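Local coordinates for protein glutathione S-transferase (Ceriporiopsis subvermispora, PDB 6J3E) that binds glutathione and, as a serine-type glutathione S-transferase, probably catalyses its conjugation to electrophilic substrates, at residues A[6-10]-A[24-28]; A[14-20]-A[217-221]; A[88-92]-A[103-109]. One frame throughout, in Å; residues are numbered along the deposited sequence.

Interaction 1 (A[6-10]-A[24-28]); sequences QFYDI and TWKTR. With EDO (1,2-ethanediol), chain D.
D9 and R28 form the charged part of this strand-to-helix contact: R28 NH2 donates to D9 OD2 at 2.9 Å, nearly straight at 168°. D9 OD2 accepts on its anti lone pair and itself lies almost in the guanidinium plane. A bend at chi3 (-64°) in R28 turns the guanidinium back toward the strand.

The other carboxylate oxygen is held by neutral donors. T24 OG1 gives a 2.7 Å hydrogen bond to D9 OD1 from above the carboxylate plane, while I10 N reaches D9 OD1 from the opposite face. Three donors fix the rotation of one buried carboxylate.

Ring packing centres on F7, whose CG, anti to the backbone N, brings the ring against the helix. Its edge at CE2 lies over one face of the R28 guanidinium, 3.4 Å from R28 NH2, the planes 70° apart; CZ approaches T24 O, and CE1 makes apolar contact with T27 CG2 at 3.5 Å.

K26 NZ, of the glutathione site but without glutathione here, donates to ethanediol O2 at 3.2 Å, probably from crystallisation liquor. Strand 6-9 and helix segment 24-28 run roughly antiparallel in the beta-alpha-beta unit (5-9, 22-34, 38-42) of the thioredoxin-like domain.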
loop_
_atom_site.group_PDB
_atom_site.type_symbol
_atom_site.label_atom_id
_atom_site.label_comp_id
_atom_site.label_asym_id
_atom_site.label_seq_id
_atom_site.Cartn_x
_atom_site.Cartn_y
_atom_site.Cartn_z
ATOM N N GLN A 6 -21.205 22.522 3.994
ATOM C CA GLN A 6 -21.608 21.875 5.224
ATOM C C GLN A 6 -20.736 20.642 5.435
ATOM O O GLN A 6 -20.553 19.835 4.514
ATOM C CB GLN A 6 -23.089 21.527 5.168
ATOM C CG GLN A 6 -23.942 22.747 4.902
ATOM C CD GLN A 6 -25.372 22.535 5.314
ATOM O OE1 GLN A 6 -25.862 23.170 6.253
ATOM N NE2 GLN A 6 -26.057 21.619 4.624
ATOM N N PHE A 7 -20.174 20.519 6.635
ATOM C CA PHE A 7 -19.171 19.505 6.951
ATOM C C PHE A 7 -19.642 18.747 8.176
ATOM O O PHE A 7 -19.708 19.317 9.266
ATOM C CB PHE A 7 -17.808 20.145 7.207
ATOM C CG PHE A 7 -16.789 19.216 7.813
ATOM C CD1 PHE A 7 -16.522 17.982 7.248
ATOM C CD2 PHE A 7 -16.052 19.607 8.925
ATOM C CE1 PHE A 7 -15.559 17.144 7.802
ATOM C CE2 PHE A 7 -15.096 18.779 9.478
ATOM C CZ PHE A 7 -14.845 17.546 8.914
ATOM N N TYR A 8 -19.948 17.468 8.007
ATOM C CA TYR A 8 -20.526 16.666 9.077
ATOM C C TYR A 8 -19.430 15.900 9.800
ATOM O O TYR A 8 -18.588 15.250 9.169
ATOM C CB TYR A 8 -21.598 15.729 8.522
ATOM C CG TYR A 8 -22.736 16.506 7.872
ATOM C CD1 TYR A 8 -22.609 17.036 6.585
ATOM C CD2 TYR A 8 -23.932 16.730 8.549
ATOM C CE1 TYR A 8 -23.644 17.767 5.992
ATOM C CE2 TYR A 8 -24.970 17.450 7.958
ATOM C CZ TYR A 8 -24.821 17.966 6.686
ATOM O OH TYR A 8 -25.848 18.675 6.114
ATOM N N ASP A 9 -19.460 15.975 11.126
ATOM C CA ASP A 9 -18.383 15.520 11.989
ATOM C C ASP A 9 -19.016 14.946 13.249
ATOM O O ASP A 9 -20.178 15.218 13.555
ATOM C CB ASP A 9 -17.426 16.689 12.297
ATOM C CG ASP A 9 -16.057 16.248 12.812
ATOM O OD1 ASP A 9 -15.832 15.046 13.077
ATOM O OD2 ASP A 9 -15.210 17.144 12.990
ATOM N N ILE A 10 -18.243 14.129 13.957
ATOM C CA ILE A 10 -18.681 13.429 15.163
ATOM C C ILE A 10 -18.099 14.163 16.367
ATOM O O ILE A 10 -16.865 14.229 16.496
ATOM C CB ILE A 10 -18.210 11.967 15.160
ATOM C CG1 ILE A 10 -18.781 11.201 13.970
ATOM C CG2 ILE A 10 -18.554 11.278 16.467
ATOM C CD1 ILE A 10 -18.122 9.829 13.755
ATOM N N THR A 24 -12.524 12.151 9.960
ATOM C CA THR A 24 -13.000 13.497 9.659
ATOM C C THR A 24 -11.875 14.526 9.704
ATOM O O THR A 24 -11.944 15.539 9.004
ATOM C CB THR A 24 -14.125 13.912 10.612
ATOM O OG1 THR A 24 -13.613 14.050 11.944
ATOM C CG2 THR A 24 -15.245 12.870 10.602
ATOM N N TRP A 25 -10.834 14.300 10.498
ATOM C CA TRP A 25 -9.752 15.272 10.498
ATOM C C TRP A 25 -9.026 15.287 9.161
ATOM O O TRP A 25 -8.531 16.341 8.735
ATOM C CB TRP A 25 -8.771 14.991 11.618
ATOM C CG TRP A 25 -8.973 15.852 12.805
ATOM C CD1 TRP A 25 -9.504 15.481 14.004
ATOM C CD2 TRP A 25 -8.634 17.238 12.925
ATOM N NE1 TRP A 25 -9.523 16.553 14.867
ATOM C CE2 TRP A 25 -8.987 17.642 14.231
ATOM C CE3 TRP A 25 -8.070 18.178 12.054
ATOM C CZ2 TRP A 25 -8.797 18.942 14.689
ATOM C CZ3 TRP A 25 -7.879 19.476 12.510
ATOM C CH2 TRP A 25 -8.249 19.846 13.816
ATOM N N LYS A 26 -8.956 14.139 8.484
ATOM C CA LYS A 26 -8.428 14.140 7.128
ATOM C C LYS A 26 -9.158 15.187 6.302
ATOM O O LYS A 26 -8.532 16.025 5.646
ATOM C CB LYS A 26 -8.553 12.751 6.498
ATOM C CG LYS A 26 -7.601 11.704 7.079
ATOM C CD LYS A 26 -7.626 10.397 6.274
ATOM C CE LYS A 26 -8.547 9.394 6.900
ATOM N NZ LYS A 26 -9.086 8.385 5.970
ATOM N N THR A 27 -10.487 15.210 6.398
ATOM C CA THR A 27 -11.271 16.161 5.608
ATOM C C THR A 27 -11.227 17.568 6.202
ATOM O O THR A 27 -11.211 18.556 5.454
ATOM C CB THR A 27 -12.706 15.648 5.463
ATOM O OG1 THR A 27 -12.691 14.518 4.587
ATOM C CG2 THR A 27 -13.639 16.710 4.870
ATOM N N ARG A 28 -11.183 17.688 7.531
ATOM C CA ARG A 28 -10.999 19.001 8.135
ATOM C C ARG A 28 -9.654 19.596 7.722
ATOM O O ARG A 28 -9.584 20.738 7.249
ATOM C CB ARG A 28 -11.115 18.914 9.661
ATOM C CG ARG A 28 -11.036 20.272 10.361
ATOM C CD ARG A 28 -11.256 20.190 11.873
ATOM N NE ARG A 28 -12.593 19.730 12.233
ATOM C CZ ARG A 28 -13.682 20.500 12.259
ATOM N NH1 ARG A 28 -13.619 21.784 11.931
ATOM N NH2 ARG A 28 -14.849 19.978 12.615
HETATM C C1 EDO D . -14.508 7.685 5.524
HETATM O O1 EDO D . -14.627 6.668 6.532
HETATM C C2 EDO D . -13.073 7.724 5.022
HETATM O O2 EDO D . -12.313 8.597 5.857
#

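Interaction 2 (A[14-20]-A[217-221]); sequences ATPDKAW and WVKRV
The indoles of W20 and W217 lie side by side and point the same way, their planes inclined at 45° in an oblique pairing. The five-membered ring of W217 comes in at the edge of the six-membered ring of W20, with W217 NE1 3.5 Å from W20 CE3. W20 O approaches W217 CD1 to 3.1 Å, oblique to the W217 ring. V221 CG2 reaches W20 obliquely and touches CB at 4.0 Å. W217 also packs against M131 and T135 of helix 109-136.

The guanidinium of R220 is engaged along its edge. R220 NE donates to A19 O at 3.3 Å and approaches almost along the C=O axis, though the oxygen is tilted 25° from the guanidinium plane. D17 OD1 lies near that plane and forms a salt bridge with R220 through a weak hydrogen bond, but the position of NH2 is uncertain. The bend at chi3 (94°) of R220 turns its end toward this loop. E251 provides a second carboxylate partner, at NH1.

The aliphatic part of R220 is packed as well: T15 CG2 crosses it, 3.6 Å from CG. A14 CB rests 3.4 Å from R220 O, where the loop passes the helix backbone. The type I turn from T15 to K18 sets T15 and D17 beside R220, and A19 follows directly after it.

This is an interdomain contact of the glutathione S-transferase fold, joining the loop after the first strand of the thioredoxin-like domain to helix 206-222 of the all-helical C-terminal domain.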
loop_
_atom_site.group_PDB
_atom_site.type_symbol
_atom_site.label_atom_id
_atom_site.label_comp_id
_atom_site.label_asym_id
_atom_site.label_seq_id
_atom_site.Cartn_x
_atom_site.Cartn_y
_atom_site.Cartn_z
ATOM N N ALA A 14 -12.510 14.797 23.981
ATOM C CA ALA A 14 -11.074 14.844 24.219
ATOM C C ALA A 14 -10.569 16.276 24.202
ATOM O O ALA A 14 -9.640 16.619 24.945
ATOM C CB ALA A 14 -10.323 13.997 23.184
ATOM N N THR A 15 -11.157 17.121 23.361
ATOM C CA THR A 15 -10.701 18.495 23.245
ATOM C C THR A 15 -11.895 19.430 23.269
ATOM O O THR A 15 -12.988 19.066 22.830
ATOM C CB THR A 15 -9.910 18.767 21.952
ATOM O OG1 THR A 15 -10.789 18.719 20.819
ATOM C CG2 THR A 15 -8.774 17.783 21.773
ATOM N N PRO A 16 -11.704 20.641 23.782
ATOM C CA PRO A 16 -12.727 21.685 23.623
ATOM C C PRO A 16 -13.209 21.856 22.192
ATOM O O PRO A 16 -14.356 22.274 21.993
ATOM C CB PRO A 16 -12.008 22.939 24.130
ATOM C CG PRO A 16 -11.019 22.416 25.135
ATOM C CD PRO A 16 -10.595 21.056 24.661
ATOM N N ASP A 17 -12.371 21.551 21.190
ATOM C CA ASP A 17 -12.811 21.598 19.794
ATOM C C ASP A 17 -13.992 20.704 19.545
ATOM O O ASP A 17 -14.769 20.971 18.626
ATOM C CB ASP A 17 -11.723 21.134 18.842
ATOM C CG ASP A 17 -10.428 21.808 19.088
ATOM O OD1 ASP A 17 -9.812 22.226 18.106
ATOM O OD2 ASP A 17 -9.974 21.876 20.253
ATOM N N LYS A 18 -14.115 19.642 20.341
ATOM C CA LYS A 18 -14.961 18.466 20.169
ATOM C C LYS A 18 -14.643 17.689 18.894
ATOM O O LYS A 18 -15.366 16.742 18.556
ATOM C CB LYS A 18 -16.466 18.802 20.265
ATOM C CG LYS A 18 -17.126 19.410 19.062
ATOM C CD LYS A 18 -18.219 20.396 19.465
ATOM C CE LYS A 18 -19.356 19.694 20.155
ATOM N NZ LYS A 18 -20.557 20.526 20.096
ATOM N N ALA A 19 -13.544 18.022 18.213
ATOM C CA ALA A 19 -13.131 17.343 16.986
ATOM C C ALA A 19 -12.023 16.347 17.306
ATOM O O ALA A 19 -10.936 16.742 17.740
ATOM C CB ALA A 19 -12.653 18.343 15.935
ATOM N N TRP A 20 -12.291 15.064 17.078
ATOM C CA TRP A 20 -11.346 14.008 17.435
ATOM C C TRP A 20 -11.124 12.967 16.345
ATOM O O TRP A 20 -10.099 12.284 16.385
ATOM C CB TRP A 20 -11.835 13.280 18.688
ATOM C CG TRP A 20 -13.110 12.603 18.392
ATOM C CD1 TRP A 20 -14.365 13.126 18.518
ATOM C CD2 TRP A 20 -13.273 11.292 17.845
ATOM N NE1 TRP A 20 -15.298 12.209 18.108
ATOM C CE2 TRP A 20 -14.652 11.076 17.686
ATOM C CE3 TRP A 20 -12.383 10.271 17.492
ATOM C CZ2 TRP A 20 -15.162 9.890 17.178
ATOM C CZ3 TRP A 20 -12.891 9.099 16.986
ATOM C CH2 TRP A 20 -14.264 8.916 16.834
ATOM N N TRP A 217 -5.464 12.261 15.813
ATOM C CA TRP A 217 -6.397 11.435 16.574
ATOM C C TRP A 217 -5.707 10.816 17.775
ATOM O O TRP A 217 -6.235 10.831 18.895
ATOM C CB TRP A 217 -6.973 10.347 15.656
ATOM C CG TRP A 217 -7.869 9.314 16.292
ATOM C CD1 TRP A 217 -8.855 9.523 17.225
ATOM C CD2 TRP A 217 -7.859 7.902 16.033
ATOM N NE1 TRP A 217 -9.463 8.338 17.538
ATOM C CE2 TRP A 217 -8.874 7.326 16.826
ATOM C CE3 TRP A 217 -7.102 7.071 15.192
ATOM C CZ2 TRP A 217 -9.149 5.963 16.806
ATOM C CZ3 TRP A 217 -7.367 5.718 15.182
ATOM C CH2 TRP A 217 -8.390 5.176 15.979
ATOM N N VAL A 218 -4.523 10.245 17.554
ATOM C CA VAL A 218 -3.779 9.634 18.650
ATOM C C VAL A 218 -3.404 10.687 19.673
ATOM O O VAL A 218 -3.484 10.456 20.886
ATOM C CB VAL A 218 -2.538 8.912 18.099
ATOM C CG1 VAL A 218 -1.644 8.447 19.232
ATOM C CG2 VAL A 218 -2.957 7.746 17.223
ATOM N N LYS A 219 -2.997 11.868 19.196
ATOM C CA LYS A 219 -2.526 12.903 20.106
ATOM C C LYS A 219 -3.671 13.448 20.935
ATOM O O LYS A 219 -3.543 13.601 22.155
ATOM C CB LYS A 219 -1.848 14.036 19.337
ATOM C CG LYS A 219 -1.366 15.179 20.234
ATOM C CD LYS A 219 -0.714 16.312 19.428
ATOM C CE LYS A 219 -0.078 17.364 20.327
ATOM N NZ LYS A 219 0.671 18.386 19.563
ATOM N N ARG A 220 -4.809 13.728 20.298
ATOM C CA ARG A 220 -5.885 14.372 21.040
ATOM C C ARG A 220 -6.612 13.381 21.936
ATOM O O ARG A 220 -6.941 13.713 23.084
ATOM C CB ARG A 220 -6.827 15.073 20.073
ATOM C CG ARG A 220 -6.231 16.373 19.593
ATOM C CD ARG A 220 -6.686 16.747 18.200
ATOM N NE ARG A 220 -7.843 17.622 18.227
ATOM C CZ ARG A 220 -7.828 18.900 17.874
ATOM N NH1 ARG A 220 -6.707 19.471 17.443
ATOM N NH2 ARG A 220 -8.949 19.592 17.943
ATOM N N VAL A 221 -6.812 12.146 21.467
ATOM C CA VAL A 221 -7.601 11.184 22.229
ATOM C C VAL A 221 -6.791 10.592 23.372
ATOM O O VAL A 221 -7.265 10.542 24.510
ATOM C CB VAL A 221 -8.170 10.094 21.306
ATOM C CG1 VAL A 221 -8.655 8.891 22.122
ATOM C CG2 VAL A 221 -9.312 10.672 20.484
#

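Interaction 3 (A[88-92]-A[103-109]); sequences AIARY and VIPPETD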
loop_
_atom_site.group_PDB
_atom_site.type_symbol
_atom_site.label_atom_id
_atom_site.label_comp_id
_atom_site.label_asym_id
_atom_site.label_seq_id
_atom_site.Cartn_x
_atom_site.Cartn_y
_atom_site.Cartn_z
ATOM N N ALA A 88 -12.467 10.643 -1.325
ATOM C CA ALA A 88 -13.335 11.179 -2.373
ATOM C C ALA A 88 -13.662 12.647 -2.149
ATOM O O ALA A 88 -13.863 13.378 -3.118
ATOM C CB ALA A 88 -14.631 10.370 -2.460
ATOM N N ILE A 89 -13.750 13.080 -0.889
ATOM C CA ILE A 89 -13.873 14.502 -0.582
ATOM C C ILE A 89 -12.687 15.253 -1.172
ATOM O O ILE A 89 -12.834 16.304 -1.809
ATOM C CB ILE A 89 -13.955 14.725 0.942
ATOM C CG1 ILE A 89 -14.982 13.799 1.619
ATOM C CG2 ILE A 89 -14.269 16.174 1.253
ATOM C CD1 ILE A 89 -16.339 14.266 1.570
ATOM N N ALA A 90 -11.488 14.713 -0.964
ATOM C CA ALA A 90 -10.290 15.406 -1.399
ATOM C C ALA A 90 -10.302 15.577 -2.905
ATOM O O ALA A 90 -10.004 16.665 -3.418
ATOM C CB ALA A 90 -9.039 14.646 -0.938
ATOM N N ARG A 91 -10.671 14.516 -3.633
ATOM C CA ARG A 91 -10.684 14.608 -5.091
ATOM C C ARG A 91 -11.746 15.578 -5.556
ATOM O O ARG A 91 -11.513 16.358 -6.486
ATOM C CB ARG A 91 -10.912 13.240 -5.729
ATOM C CG ARG A 91 -9.788 12.258 -5.433
ATOM C CD ARG A 91 -10.023 10.907 -6.077
ATOM N NE ARG A 91 -8.815 10.105 -6.089
ATOM C CZ ARG A 91 -8.380 9.426 -5.048
ATOM N NH1 ARG A 91 -7.262 8.709 -5.163
ATOM N NH2 ARG A 91 -9.043 9.450 -3.870
ATOM N N TYR A 92 -12.925 15.526 -4.929
ATOM C CA TYR A 92 -13.971 16.471 -5.276
ATOM C C TYR A 92 -13.510 17.896 -5.031
ATOM O O TYR A 92 -13.745 18.782 -5.855
ATOM C CB TYR A 92 -15.228 16.176 -4.475
ATOM C CG TYR A 92 -16.212 17.301 -4.571
ATOM C CD1 TYR A 92 -17.137 17.348 -5.615
ATOM C CD2 TYR A 92 -16.209 18.335 -3.629
ATOM C CE1 TYR A 92 -18.042 18.381 -5.714
ATOM C CE2 TYR A 92 -17.106 19.376 -3.722
ATOM C CZ TYR A 92 -18.021 19.389 -4.765
ATOM O OH TYR A 92 -18.900 20.428 -4.852
ATOM N N VAL A 103 -4.269 18.710 -3.721
ATOM C CA VAL A 103 -3.771 17.690 -2.805
ATOM C C VAL A 103 -3.581 16.328 -3.465
ATOM O O VAL A 103 -2.795 15.521 -2.949
ATOM C CB VAL A 103 -4.653 17.551 -1.545
ATOM C CG1 VAL A 103 -4.696 18.862 -0.773
ATOM C CG2 VAL A 103 -6.036 17.046 -1.881
ATOM N N ILE A 104 -4.234 16.045 -4.585
ATOM C CA ILE A 104 -3.951 14.793 -5.291
ATOM C C ILE A 104 -3.602 15.099 -6.740
ATOM O O ILE A 104 -4.453 14.919 -7.621
ATOM C CB ILE A 104 -5.133 13.808 -5.211
ATOM C CG1 ILE A 104 -5.485 13.512 -3.748
ATOM C CG2 ILE A 104 -4.816 12.507 -5.973
ATOM C CD1 ILE A 104 -6.546 12.438 -3.574
ATOM N N PRO A 105 -2.381 15.542 -7.036
ATOM C CA PRO A 105 -2.001 15.821 -8.429
ATOM C C PRO A 105 -2.274 14.616 -9.308
ATOM O O PRO A 105 -2.055 13.471 -8.883
ATOM C CB PRO A 105 -0.495 16.132 -8.346
ATOM C CG PRO A 105 -0.089 15.837 -6.959
ATOM C CD PRO A 105 -1.296 15.840 -6.094
ATOM N N PRO A 106 -2.779 14.834 -10.526
ATOM C CA PRO A 106 -3.359 13.715 -11.294
ATOM C C PRO A 106 -2.408 12.558 -11.554
ATOM O O PRO A 106 -2.853 11.405 -11.561
ATOM C CB PRO A 106 -3.793 14.387 -12.606
ATOM C CG PRO A 106 -4.071 15.776 -12.218
ATOM C CD PRO A 106 -3.082 16.136 -11.136
ATOM N N GLU A 107 -1.120 12.829 -11.795
ATOM C CA GLU A 107 -0.180 11.743 -12.029
ATOM C C GLU A 107 0.009 10.869 -10.797
ATOM O O GLU A 107 0.539 9.760 -10.921
ATOM C CB GLU A 107 1.175 12.293 -12.468
ATOM C CG GLU A 107 1.240 12.726 -13.910
ATOM C CD GLU A 107 2.664 13.021 -14.385
ATOM O OE1 GLU A 107 3.631 12.662 -13.674
ATOM O OE2 GLU A 107 2.807 13.609 -15.480
ATOM N N THR A 108 -0.421 11.335 -9.620
ATOM C CA THR A 108 -0.275 10.611 -8.360
ATOM C C THR A 108 -1.563 9.960 -7.884
ATOM O O THR A 108 -1.593 9.420 -6.773
ATOM C CB THR A 108 0.230 11.543 -7.257
ATOM O OG1 THR A 108 -0.787 12.510 -6.944
ATOM C CG2 THR A 108 1.510 12.255 -7.698
ATOM N N ASP A 109 -2.623 9.987 -8.691
ATOM C CA ASP A 109 -3.939 9.628 -8.172
ATOM C C ASP A 109 -4.038 8.137 -7.888
ATOM O O ASP A 109 -4.525 7.728 -6.823
ATOM C CB ASP A 109 -5.022 10.053 -9.149
ATOM C CG ASP A 109 -6.394 9.701 -8.657
ATOM O OD1 ASP A 109 -6.801 8.529 -8.797
ATOM O OD2 ASP A 109 -7.062 10.599 -8.120
#
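R91 of helix 86-96, the last helix of the thioredoxin-like domain, meets I104 of the connecting loop and D109 at the start of helix 109-136, where the helical C-terminal domain of this glutathione S-transferase begins. From CB, with CG anti to the carbonyl carbon (chi1 -64°), the chain runs extended toward its tip. CG meets I104 CD1 at 3.7 Å, and CD passes D109 OD2. NE then forms the principal bond, a salt bridge, donating to D109 OD2 at 2.7 Å with an angle of 156°. NE meets OD2 on its syn side, somewhat out of the carboxylate plane, and the two flat groups stand 74° apart. At CZ the guanidinium has I104 CD1 over the centre of one face, so the isoleucine packs on the charged group while D109 holds its edge. NH2 turns back to its own helix through a weak bond to A87 O.

Beside the arginine, A90 CB packs on V103 CG2 at 4.0 Å and lies near I104 CD1, an apolar patch that Y206 of helix 206-222 also lines. A191 of the second subunit packs on R91, which places the contact near the dimer interface. The remaining terminal nitrogen, R91 NH1, makes a weak 3.3 Å bond to D109 O, which lies in the guanidinium plane.

In the fold
Interactions 1 and 2 are neighbours, their centres about 13 Å apart, and their segments alternate along the chain: strand 5-9, the following loop, helix 22-34, then helix 206-222. W25 joins them, with NE1 probably bonded to A19 O and its ring packed on R220. Interaction 3 opens after interaction 1 closes and is nested inside the long loop closed by interaction 2; its centre is about 17 Å from that of interaction 1, the two meeting where T27 CG2 packs on I89 CG2, and about 26 Å from that of interaction 2. Interaction 1 lies within the thioredoxin-like domain, while interactions 2 and 3, on opposite sides of the chain's centre, join it to the helical domain and the connection leading there.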